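Local coordinates for cysteine synthase 3 (Entamoeba histolytica, PDB 6KR5), which catalyses the pyridoxal-phosphate-dependent formation of L-cysteine from O-acetyl-L-serine and sulfide, at residues K39-C50 / E298-C309. Sequence-based numbering, arbitrary orientation. Where two conformers were deposited one is given.
Sequences KKNTKILVKLEC and EGKTIVIILPDC. With PLP (pyridoxal-5'-phosphate), chain D.
CG of E298 lies against OD1 of N41, whose amide plane stands 80° from the E298 carboxylate. G299 N donates to T42 OG1 at 2.9 Å; T42 chi1 (-55°) sets OG1 beside its own backbone N. From K300 O, acceptor for K43 N, the backbones zip together as parallel strands: I302 bonds K43 through N and L45 through O, I304 likewise L45 and K47, and L306 N meets K47 O. T301 CG2 packs on L45 CD1, while on the other face the I304 side chain runs alongside that of I44 and its CD1 touches I44 CG2 at 3.6 Å. These are neighbouring inner strands of the larger sheet in a fold-type II PLP enzyme. I305 CD1 packs beside the aliphatic part of K47, whose NZ pairs with E175. L306 CD1 lies against V46 CB and L48 CD2, tight against the latter at 3.4 Å; the L306 carbonyl accepts E49 N and a water shared with C50 N. P307 presses CB to 3.2 Å from PLP N1, and D308, held through OD2 by Y313 and N88, borders the cofactor methyl C2A. C309 faces C50, its disulfide partner; both have two conformers, and in one pair C309 SG and C50 SG stand 3.7 Å apart, unbonded.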
# COMPACT_ATOMS: atom_id res chain seq x y z
N LYS B 39 -12.88 -12.39 25.84
CA LYS B 39 -12.73 -11.65 27.09
C LYS B 39 -11.97 -10.35 26.85
O LYS B 39 -11.10 -10.26 25.97
CB LYS B 39 -11.99 -12.49 28.14
CG LYS B 39 -12.65 -13.82 28.48
CD LYS B 39 -14.03 -13.63 29.09
CE LYS B 39 -14.63 -14.96 29.54
NZ LYS B 39 -16.08 -14.84 29.85
N LYS B 40 -12.28 -9.35 27.67
CA LYS B 40 -11.74 -8.01 27.46
C LYS B 40 -10.23 -7.92 27.69
O LYS B 40 -9.61 -6.98 27.19
CB LYS B 40 -12.46 -7.01 28.36
N ASN B 41 -9.64 -8.85 28.43
CA ASN B 41 -8.20 -8.80 28.66
C ASN B 41 -7.40 -9.58 27.63
O ASN B 41 -6.17 -9.56 27.67
CB ASN B 41 -7.86 -9.29 30.08
CG ASN B 41 -8.26 -10.74 30.31
OD1 ASN B 41 -9.31 -11.19 29.85
ND2 ASN B 41 -7.42 -11.46 31.04
N THR B 42 -8.06 -10.24 26.69
CA THR B 42 -7.36 -10.90 25.59
C THR B 42 -7.01 -9.87 24.52
O THR B 42 -7.82 -9.00 24.19
CB THR B 42 -8.24 -12.01 25.02
OG1 THR B 42 -8.63 -12.90 26.08
CG2 THR B 42 -7.51 -12.80 23.93
N LYS B 43 -5.78 -9.95 24.00
CA LYS B 43 -5.26 -8.95 23.07
C LYS B 43 -5.08 -9.60 21.71
O LYS B 43 -4.38 -10.61 21.60
CB LYS B 43 -3.93 -8.38 23.56
CG LYS B 43 -4.00 -7.67 24.91
CD LYS B 43 -3.09 -8.35 25.93
CE LYS B 43 -2.95 -7.52 27.20
NZ LYS B 43 -4.23 -7.38 27.94
N ILE B 44 -5.71 -9.03 20.68
CA ILE B 44 -5.65 -9.59 19.33
C ILE B 44 -5.01 -8.54 18.44
O ILE B 44 -5.58 -7.47 18.21
CB ILE B 44 -7.04 -10.00 18.81
CG1 ILE B 44 -7.69 -11.00 19.78
CG2 ILE B 44 -6.90 -10.64 17.44
CD1 ILE B 44 -8.62 -10.40 20.78
N LEU B 45 -3.82 -8.84 17.94
CA LEU B 45 -3.00 -7.90 17.19
C LEU B 45 -2.81 -8.40 15.77
O LEU B 45 -2.61 -9.60 15.56
CB LEU B 45 -1.63 -7.71 17.84
CG LEU B 45 -1.64 -7.46 19.35
CD1 LEU B 45 -0.19 -7.39 19.84
CD2 LEU B 45 -2.41 -6.18 19.66
N VAL B 46 -2.86 -7.48 14.80
CA VAL B 46 -2.68 -7.84 13.40
C VAL B 46 -1.40 -7.22 12.87
O VAL B 46 -1.13 -6.03 13.09
CB VAL B 46 -3.90 -7.42 12.54
CG1 VAL B 46 -5.08 -8.33 12.85
CG2 VAL B 46 -4.28 -5.95 12.75
N LYS B 47 -0.60 -8.02 12.17
CA LYS B 47 0.64 -7.56 11.57
C LYS B 47 0.39 -7.28 10.10
O LYS B 47 0.02 -8.19 9.35
CB LYS B 47 1.76 -8.60 11.74
CG LYS B 47 3.11 -8.06 11.27
CD LYS B 47 4.27 -8.82 11.84
CE LYS B 47 5.60 -8.23 11.37
NZ LYS B 47 5.91 -6.85 11.87
N LEU B 48 0.57 -6.02 9.69
CA LEU B 48 0.06 -5.55 8.40
C LEU B 48 1.17 -5.61 7.35
O LEU B 48 1.89 -4.64 7.12
CB LEU B 48 -0.49 -4.14 8.55
CG LEU B 48 -1.51 -4.06 9.68
CD1 LEU B 48 -2.05 -2.65 9.75
CD2 LEU B 48 -2.63 -5.02 9.42
N GLU B 49 1.25 -6.76 6.66
CA GLU B 49 2.26 -6.90 5.62
C GLU B 49 1.91 -6.08 4.39
O GLU B 49 2.74 -5.96 3.48
CB GLU B 49 2.43 -8.39 5.29
CG GLU B 49 3.04 -9.14 6.47
CD GLU B 49 4.45 -8.64 6.78
OE1 GLU B 49 5.28 -8.68 5.85
OE2 GLU B 49 4.72 -8.24 7.94
N CYS B 50 0.73 -5.47 4.35
CA CYS B 50 0.42 -4.51 3.31
C CYS B 50 1.31 -3.28 3.37
O CYS B 50 1.36 -2.51 2.40
CB CYS B 50 -1.04 -4.10 3.44
SG CYS B 50 -1.56 -2.96 2.18
N GLU B 298 -7.74 -16.95 27.51
CA GLU B 298 -8.06 -15.67 28.12
C GLU B 298 -6.79 -14.94 28.53
O GLU B 298 -5.88 -15.53 29.11
CB GLU B 298 -8.96 -15.88 29.35
CG GLU B 298 -9.24 -14.61 30.13
CD GLU B 298 -10.07 -14.87 31.38
OE1 GLU B 298 -10.78 -15.89 31.42
OE2 GLU B 298 -10.00 -14.05 32.32
N GLY B 299 -6.71 -13.66 28.16
CA GLY B 299 -5.59 -12.82 28.53
C GLY B 299 -4.36 -12.96 27.66
O GLY B 299 -3.37 -12.24 27.88
N LYS B 300 -4.37 -13.86 26.68
CA LYS B 300 -3.19 -14.09 25.88
C LYS B 300 -3.04 -13.00 24.82
O LYS B 300 -3.99 -12.29 24.49
CB LYS B 300 -3.22 -15.47 25.23
CG LYS B 300 -2.97 -16.61 26.22
CD LYS B 300 -2.75 -17.95 25.53
CE LYS B 300 -2.50 -19.04 26.57
NZ LYS B 300 -2.24 -20.37 25.95
N THR B 301 -1.82 -12.89 24.30
CA THR B 301 -1.51 -11.99 23.19
C THR B 301 -1.45 -12.82 21.92
O THR B 301 -0.55 -13.66 21.75
CB THR B 301 -0.20 -11.24 23.43
OG1 THR B 301 -0.34 -10.38 24.57
CG2 THR B 301 0.15 -10.37 22.22
N ILE B 302 -2.40 -12.59 21.02
CA ILE B 302 -2.57 -13.36 19.80
C ILE B 302 -2.19 -12.47 18.63
O ILE B 302 -2.78 -11.39 18.45
CB ILE B 302 -4.02 -13.86 19.68
CG1 ILE B 302 -4.34 -14.80 20.84
CG2 ILE B 302 -4.27 -14.53 18.34
CD1 ILE B 302 -5.81 -14.95 21.12
N VAL B 303 -1.20 -12.90 17.84
CA VAL B 303 -0.69 -12.12 16.71
C VAL B 303 -1.11 -12.81 15.42
O VAL B 303 -0.88 -14.01 15.25
CB VAL B 303 0.84 -11.97 16.77
CG1 VAL B 303 1.37 -11.31 15.48
CG2 VAL B 303 1.26 -11.17 17.99
N ILE B 304 -1.69 -12.04 14.51
CA ILE B 304 -2.25 -12.57 13.27
C ILE B 304 -1.55 -11.89 12.10
O ILE B 304 -1.57 -10.66 12.01
CB ILE B 304 -3.77 -12.34 13.20
CG1 ILE B 304 -4.45 -12.81 14.50
CG2 ILE B 304 -4.38 -13.05 12.01
CD1 ILE B 304 -5.93 -12.53 14.49
N ILE B 305 -0.96 -12.68 11.21
CA ILE B 305 -0.35 -12.14 10.00
C ILE B 305 -1.45 -11.78 9.01
O ILE B 305 -2.32 -12.61 8.71
CB ILE B 305 0.62 -13.15 9.37
CG1 ILE B 305 1.69 -13.59 10.37
CG2 ILE B 305 1.26 -12.56 8.12
CD1 ILE B 305 2.53 -12.42 10.88
N LEU B 306 -1.41 -10.55 8.48
CA LEU B 306 -2.30 -10.14 7.40
C LEU B 306 -1.46 -9.99 6.13
O LEU B 306 -0.75 -8.98 5.98
CB LEU B 306 -3.02 -8.83 7.73
CG LEU B 306 -3.78 -8.77 9.07
CD1 LEU B 306 -4.78 -7.62 9.05
CD2 LEU B 306 -4.47 -10.06 9.37
N PRO B 307 -1.48 -10.96 5.21
CA PRO B 307 -0.46 -10.97 4.14
C PRO B 307 -0.54 -9.85 3.11
O PRO B 307 0.51 -9.54 2.50
CB PRO B 307 -0.68 -12.34 3.47
CG PRO B 307 -1.21 -13.21 4.58
CD PRO B 307 -2.13 -12.28 5.35
N ASP B 308 -1.71 -9.27 2.82
CA ASP B 308 -1.77 -8.21 1.81
C ASP B 308 -3.05 -7.40 1.99
O ASP B 308 -3.81 -7.60 2.95
CB ASP B 308 -1.61 -8.76 0.38
CG ASP B 308 -2.83 -9.55 -0.14
OD1 ASP B 308 -3.81 -9.76 0.61
OD2 ASP B 308 -2.78 -9.97 -1.32
N CYS B 309 -3.31 -6.51 1.04
CA CYS B 309 -4.35 -5.49 1.13
C CYS B 309 -5.55 -5.85 0.27
O CYS B 309 -5.42 -6.47 -0.79
CB CYS B 309 -3.79 -4.14 0.71
SG CYS B 309 -4.99 -2.80 0.78
N1 PLP D . -1.85 -14.66 1.54
C2 PLP D . -1.27 -13.99 0.50
C2A PLP D . -2.05 -12.90 -0.16
C3 PLP D . 0.00 -14.34 0.08
O3 PLP D . 0.56 -13.66 -0.97
C4 PLP D . 0.69 -15.35 0.72
C4A PLP D . 2.02 -15.81 0.23
O4A PLP D . 2.52 -15.29 -0.77
C5 PLP D . 0.10 -16.02 1.79
C6 PLP D . -1.17 -15.67 2.18
C5A PLP D . 0.77 -17.17 2.51
O4P PLP D . 2.03 -16.87 3.04
P PLP D . 3.12 -18.05 3.01
O1P PLP D . 2.48 -19.28 3.61
O2P PLP D . 3.48 -18.29 1.57
O3P PLP D . 4.28 -17.57 3.81
O HOH W 1 -1.72 -6.22 5.71